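Local coordinates for protein oxidoreductase, NAD-binding (Acidithiobacillus ferrooxidans, PDB 7BVJ) that catalyses the NAD(+)-dependent oxidation of the glucosamine 3-position of UDP-N-acetylglucosamine to a ketone, a step in making the diamino sugar of lipid A, at residues A[9-14]-A[29-34]; A[228-233]-A[241-246]. All blocks are in the same frame, centred on the assembly; numbering follows the deposited sequence. Where two conformers were deposited one is given.

Contact 1: A[9-14]-A[29-34]; sequences IGVGHL and AGVFDE. With NAD (nicotinamide-adenine-dinucleotide), chain E.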
# COMPACT_ATOMS: atom_id res chain seq x y z
N ILE A 9 -2.71 -8.33 15.12
CA ILE A 9 -2.99 -9.73 14.84
C ILE A 9 -2.05 -10.14 13.72
O ILE A 9 -2.21 -9.69 12.58
CB ILE A 9 -4.45 -9.94 14.45
CG1 ILE A 9 -5.37 -9.50 15.60
CG2 ILE A 9 -4.67 -11.39 13.97
CD1 ILE A 9 -6.83 -9.39 15.22
N GLY A 10 -1.05 -10.95 14.05
CA GLY A 10 -0.04 -11.34 13.08
C GLY A 10 1.21 -10.49 13.24
O GLY A 10 1.24 -9.36 12.75
N VAL A 11 2.23 -11.02 13.91
CA VAL A 11 3.42 -10.25 14.24
C VAL A 11 4.68 -10.88 13.65
O VAL A 11 5.73 -10.90 14.29
CB VAL A 11 3.56 -10.03 15.75
CG1 VAL A 11 2.67 -8.87 16.18
CG2 VAL A 11 3.22 -11.31 16.51
N GLY A 12 4.59 -11.38 12.43
CA GLY A 12 5.80 -11.70 11.71
C GLY A 12 6.62 -10.46 11.37
O GLY A 12 6.61 -9.49 12.13
N HIS A 13 7.38 -10.53 10.29
CA HIS A 13 8.32 -9.45 9.90
C HIS A 13 7.73 -8.04 9.96
O HIS A 13 8.26 -7.23 10.65
CB HIS A 13 8.90 -9.69 8.51
CG HIS A 13 9.96 -8.72 8.19
ND1 HIS A 13 11.25 -8.91 8.54
CD2 HIS A 13 9.92 -7.54 7.55
CE1 HIS A 13 11.97 -7.92 8.10
NE2 HIS A 13 11.18 -7.07 7.49
N LEU A 14 6.65 -7.80 9.24
CA LEU A 14 6.07 -6.45 9.19
C LEU A 14 5.09 -6.16 10.33
O LEU A 14 4.92 -4.99 10.74
CB LEU A 14 5.37 -6.27 7.84
CG LEU A 14 4.49 -5.05 7.55
CD1 LEU A 14 5.32 -3.76 7.55
CD2 LEU A 14 3.81 -5.25 6.20
N ALA A 29 -2.29 -2.94 24.01
CA ALA A 29 -2.59 -4.06 24.88
C ALA A 29 -1.68 -5.25 24.59
O ALA A 29 -1.18 -5.89 25.52
CB ALA A 29 -4.06 -4.47 24.73
N GLY A 30 -1.46 -5.56 23.32
CA GLY A 30 -0.59 -6.68 22.99
C GLY A 30 -0.85 -7.20 21.58
O GLY A 30 -1.39 -6.50 20.73
N VAL A 31 -0.44 -8.46 21.38
CA VAL A 31 -0.32 -9.05 20.07
C VAL A 31 -0.83 -10.49 20.11
O VAL A 31 -0.90 -11.13 21.17
CB VAL A 31 1.15 -9.00 19.59
CG1 VAL A 31 1.60 -7.55 19.33
CG2 VAL A 31 2.05 -9.64 20.63
N PHE A 32 -1.25 -10.98 18.94
CA PHE A 32 -1.60 -12.38 18.76
C PHE A 32 -0.99 -12.87 17.46
O PHE A 32 -1.03 -12.17 16.44
CB PHE A 32 -3.12 -12.63 18.71
CG PHE A 32 -3.47 -14.06 18.35
CD1 PHE A 32 -3.42 -15.07 19.31
CD2 PHE A 32 -3.78 -14.41 17.04
CE1 PHE A 32 -3.70 -16.39 18.99
CE2 PHE A 32 -4.07 -15.74 16.70
CZ PHE A 32 -4.04 -16.73 17.68
N ASP A 33 -0.44 -14.07 17.49
CA ASP A 33 0.10 -14.74 16.32
C ASP A 33 -0.21 -16.23 16.46
O ASP A 33 -0.33 -16.75 17.58
CB ASP A 33 1.61 -14.48 16.17
CG ASP A 33 2.12 -14.80 14.77
OD1 ASP A 33 2.19 -16.00 14.43
OD2 ASP A 33 2.46 -13.85 14.02
N GLU A 34 -0.39 -16.91 15.33
CA GLU A 34 -0.66 -18.35 15.40
C GLU A 34 0.55 -19.10 15.94
O GLU A 34 0.40 -20.16 16.53
CB GLU A 34 -1.09 -18.89 14.03
CG GLU A 34 0.02 -18.95 12.99
CD GLU A 34 -0.20 -19.99 11.89
OE1 GLU A 34 -1.36 -20.19 11.45
OE2 GLU A 34 0.80 -20.60 11.47
PA NAD E . 5.27 -13.15 7.61
O1A NAD E . 4.71 -14.50 7.35
O2A NAD E . 6.64 -12.74 8.09
O5B NAD E . 4.28 -12.71 8.98
C5B NAD E . 3.14 -13.52 8.95
C4B NAD E . 2.64 -13.74 10.39
O4B NAD E . 1.28 -14.08 10.38
C3B NAD E . 3.42 -14.94 10.93
O3B NAD E . 3.90 -14.49 12.15
C2B NAD E . 2.33 -16.02 11.11
O2B NAD E . 2.56 -16.82 12.27
C1B NAD E . 1.12 -15.13 11.34
N9A NAD E . -0.16 -15.74 11.01
C8A NAD E . -0.52 -16.56 9.96
N7A NAD E . -1.81 -16.90 9.98
C5A NAD E . -2.32 -16.26 11.09
C6A NAD E . -3.62 -16.22 11.65
N6A NAD E . -4.65 -16.92 11.05
N1A NAD E . -3.85 -15.50 12.78
C2A NAD E . -2.77 -14.84 13.32
N3A NAD E . -1.49 -14.78 12.90
C4A NAD E . -1.30 -15.53 11.76
O3 NAD E . 5.05 -12.07 6.41
PN NAD E . 5.13 -10.50 6.72
O1N NAD E . 4.83 -9.91 8.07
O2N NAD E . 6.17 -10.11 5.72
O5D NAD E . 3.74 -9.82 5.82
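Val11 meets two residues of 29-34, one with each methyl, in the tightly packed part of the contact. Its CG1, anti to the carbonyl carbon (chi1 -81°), lies 3.6 Å from Val31 CG1, the side chains crossing at about a right angle; Val11 CG2 is left between the backbone N and carbonyl carbon, 3.6 Å from Asp33 CB. An alanine here removes both methyls and would probably open a gap between Val31 and Asp33, leaving the carboxylate less firmly packed. Two bonds from backbone amides tie the region: Gly10 N donates almost straight to Phe32 O at 2.7 Å, and Val11 N to the anti lone pair of carboxylate oxygen Asp33 OD2 at 2.8 Å. Asp33 CG is anti to its backbone N (chi1 -163°), on the ribose side; OD1 and OD2 face NAD hydroxyls O2B and O3B so closely that the geometry is doubtful. An acidic residue after the second strand, facing the adenosine ribose, is the textbook feature of NAD-binding Rossmann folds; Gly10 and Gly12 are consistent with their GxGxxG turn. Packing is looser where Ile9 CG2 stands at the Phe32 ring edge, 4.4 Å from CD2. On the solvent side His13 and Glu34 are exposed, yet His13 N bonds NAD O2A at 3.2 Å. Strand 5-9, helix 13-25 and strand 27-32 form the beta-alpha-beta unit; helix 36-46 packs on Val11 and Asp33, helix 54-59 on Ile9 and Phe32.

Contact 2: A[228-233]-A[241-246]; sequences DRYASV and HIYHRG. With F8U ((2R,3R)-2,3-bis(oxidanyl)butane-1,4-disulfonic acid), chain F.
Tyr230 and Tyr243 form a hydrogen-bonded antiparallel pair, as do Ser232 and His241, in strands whose axes approach to 4.6 Å with their directions 165° apart. Tyr243 N donates to Tyr230 O at 2.8 Å, and Tyr230 N returns a bond to Tyr243 O. The two tyrosine side chains run side by side, pointing the same way, in an edge-to-face stack with ring planes 65° apart. Tyr230 carries CG anti to its backbone N (chi1 158°), which sets the root of its ring beside Tyr243. The edge of Tyr230 does the touching: its CD1 comes 3.6 Å from Tyr243 CG, over one face and offset toward the rim. The Tyr230 hydroxyl OH donates to O07 of the bound disulfonic acid at 2.8 Å. Ser232, on the same face of the sheet, gives its OG to O08 of that sulfonate, so both hydroxyls grip one end of the ligand. Ala231 and Ile242 occupy the other face, with Ala231 CB 4.5 Å from Ile242 CG1. At the exposed end, Arg245 NH1 donates a nearly straight hydrogen bond to Asp228 OD1 at 2.7 Å, part of a salt bridge, and a water links Asp228 O with Arg245 N. The hairpin lies between strands 219-225 and 256-261 of the mixed sheet; helix 124-132 covers Ala231 and Ile242, while His241 ND1 is hydrogen-bonded to Asp258 OD2 of strand 256-261.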
# COMPACT_ATOMS: atom_id res chain seq x y z
N ASP A 228 1.74 20.50 -18.44
CA ASP A 228 2.73 21.56 -18.29
C ASP A 228 3.82 21.23 -17.28
O ASP A 228 4.59 22.13 -16.93
CB ASP A 228 2.05 22.87 -17.91
CG ASP A 228 1.23 23.44 -19.04
OD1 ASP A 228 1.78 23.60 -20.16
OD2 ASP A 228 0.03 23.71 -18.81
N ARG A 229 3.91 19.99 -16.81
CA ARG A 229 4.86 19.64 -15.76
C ARG A 229 5.37 18.23 -15.97
O ARG A 229 4.71 17.39 -16.59
CB ARG A 229 4.25 19.73 -14.36
CG ARG A 229 4.33 21.09 -13.75
CD ARG A 229 3.19 21.35 -12.78
NE ARG A 229 2.66 22.70 -12.94
CZ ARG A 229 3.35 23.83 -12.72
NH1 ARG A 229 4.61 23.78 -12.32
NH2 ARG A 229 2.76 25.01 -12.91
N TYR A 230 6.55 17.97 -15.41
CA TYR A 230 7.10 16.62 -15.35
C TYR A 230 7.67 16.39 -13.96
O TYR A 230 8.57 17.12 -13.53
CB TYR A 230 8.17 16.44 -16.43
CG TYR A 230 9.20 15.35 -16.23
CD1 TYR A 230 10.45 15.65 -15.68
CD2 TYR A 230 8.97 14.05 -16.66
CE1 TYR A 230 11.42 14.68 -15.53
CE2 TYR A 230 9.94 13.07 -16.52
CZ TYR A 230 11.17 13.38 -15.95
OH TYR A 230 12.14 12.42 -15.81
N ALA A 231 7.14 15.41 -13.24
CA ALA A 231 7.63 15.05 -11.92
C ALA A 231 8.37 13.72 -11.99
O ALA A 231 7.84 12.73 -12.51
CB ALA A 231 6.48 14.96 -10.92
N SER A 232 9.59 13.69 -11.47
CA SER A 232 10.37 12.47 -11.35
C SER A 232 10.57 12.19 -9.86
O SER A 232 11.06 13.05 -9.12
CB SER A 232 11.71 12.60 -12.08
OG SER A 232 12.41 11.36 -12.12
N VAL A 233 10.15 11.01 -9.41
CA VAL A 233 10.18 10.61 -8.02
C VAL A 233 11.07 9.38 -7.90
O VAL A 233 10.83 8.36 -8.56
CB VAL A 233 8.77 10.30 -7.49
CG1 VAL A 233 8.84 9.86 -6.02
CG2 VAL A 233 7.86 11.49 -7.64
N HIS A 241 11.78 15.75 -8.35
CA HIS A 241 12.16 16.81 -9.27
C HIS A 241 10.97 17.17 -10.15
O HIS A 241 10.32 16.28 -10.69
CB HIS A 241 13.33 16.39 -10.15
CG HIS A 241 14.64 16.41 -9.43
ND1 HIS A 241 15.48 17.50 -9.45
CD2 HIS A 241 15.22 15.49 -8.62
CE1 HIS A 241 16.55 17.24 -8.71
NE2 HIS A 241 16.41 16.03 -8.19
N ILE A 242 10.71 18.46 -10.30
CA ILE A 242 9.58 18.96 -11.08
C ILE A 242 10.11 19.90 -12.14
O ILE A 242 10.78 20.89 -11.82
CB ILE A 242 8.55 19.66 -10.19
CG1 ILE A 242 8.07 18.71 -9.10
CG2 ILE A 242 7.37 20.17 -11.01
CD1 ILE A 242 7.15 19.38 -8.08
N TYR A 243 9.83 19.60 -13.40
CA TYR A 243 10.26 20.42 -14.51
C TYR A 243 9.05 21.18 -15.03
O TYR A 243 7.98 20.59 -15.23
CB TYR A 243 10.88 19.59 -15.64
CG TYR A 243 12.12 18.78 -15.29
CD1 TYR A 243 12.51 18.58 -13.97
CD2 TYR A 243 12.90 18.20 -16.29
CE1 TYR A 243 13.63 17.82 -13.64
CE2 TYR A 243 14.04 17.44 -15.98
CZ TYR A 243 14.40 17.26 -14.65
OH TYR A 243 15.51 16.53 -14.31
N HIS A 244 9.24 22.47 -15.27
CA HIS A 244 8.20 23.28 -15.96
C HIS A 244 8.90 24.11 -17.03
O HIS A 244 10.07 24.39 -16.87
CB HIS A 244 7.33 24.10 -15.01
CG HIS A 244 8.05 24.55 -13.79
ND1 HIS A 244 7.69 24.11 -12.54
CD2 HIS A 244 9.09 25.38 -13.64
CE1 HIS A 244 8.51 24.63 -11.66
NE2 HIS A 244 9.37 25.43 -12.31
N ARG A 245 8.14 24.62 -18.00
CA ARG A 245 8.74 25.41 -19.07
C ARG A 245 9.27 26.74 -18.52
O ARG A 245 8.50 27.55 -17.98
CB ARG A 245 7.73 25.63 -20.20
CG ARG A 245 7.12 24.32 -20.70
CD ARG A 245 6.24 24.50 -21.94
NE ARG A 245 4.91 23.92 -21.75
CZ ARG A 245 4.40 22.94 -22.49
NH1 ARG A 245 3.17 22.48 -22.24
NH2 ARG A 245 5.11 22.41 -23.48
N GLY A 246 10.58 26.97 -18.66
CA GLY A 246 11.28 27.97 -17.85
C GLY A 246 12.50 28.67 -18.44
O GLY A 246 12.45 29.17 -19.56
C01 F8U F . 14.03 8.04 -18.00
C02 F8U F . 15.46 8.25 -17.49
C03 F8U F . 15.69 9.13 -16.26
C04 F8U F . 14.62 10.14 -15.91
O06 F8U F . 16.47 11.30 -14.11
O07 F8U F . 14.64 12.57 -14.63
O08 F8U F . 14.48 10.53 -13.26
O09 F8U F . 16.85 9.85 -16.49
O10 F8U F . 15.97 7.02 -17.11
O12 F8U F . 13.45 9.26 -20.47
O13 F8U F . 11.94 9.70 -18.84
O14 F8U F . 14.19 10.64 -18.53
S05 F8U F . 15.03 11.15 -14.44
S11 F8U F . 13.41 9.44 -19.00
O HOH W 1 5.41 24.85 -17.88

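The two contacts lie on opposite sides of the chain's centre, their own centres about 43 Å apart, and share no element. Contact 1 is buried and joins parallel strands through a beta-alpha-beta crossover in the Rossmann domain; contact 2 is partly buried, an antiparallel hairpin in the mixed sheet. Their chemistry follows: in contact 1 a single parallel bridge gives way to a glycine-rich turn whose amides and a facing carboxylate serve the cofactor, whereas contact 2 carries a ladder of backbone bonds, an aromatic pair and a surface salt bridge. Each meets a bound molecule, but the disulfonic acid at contact 2 lies away from the NAD site.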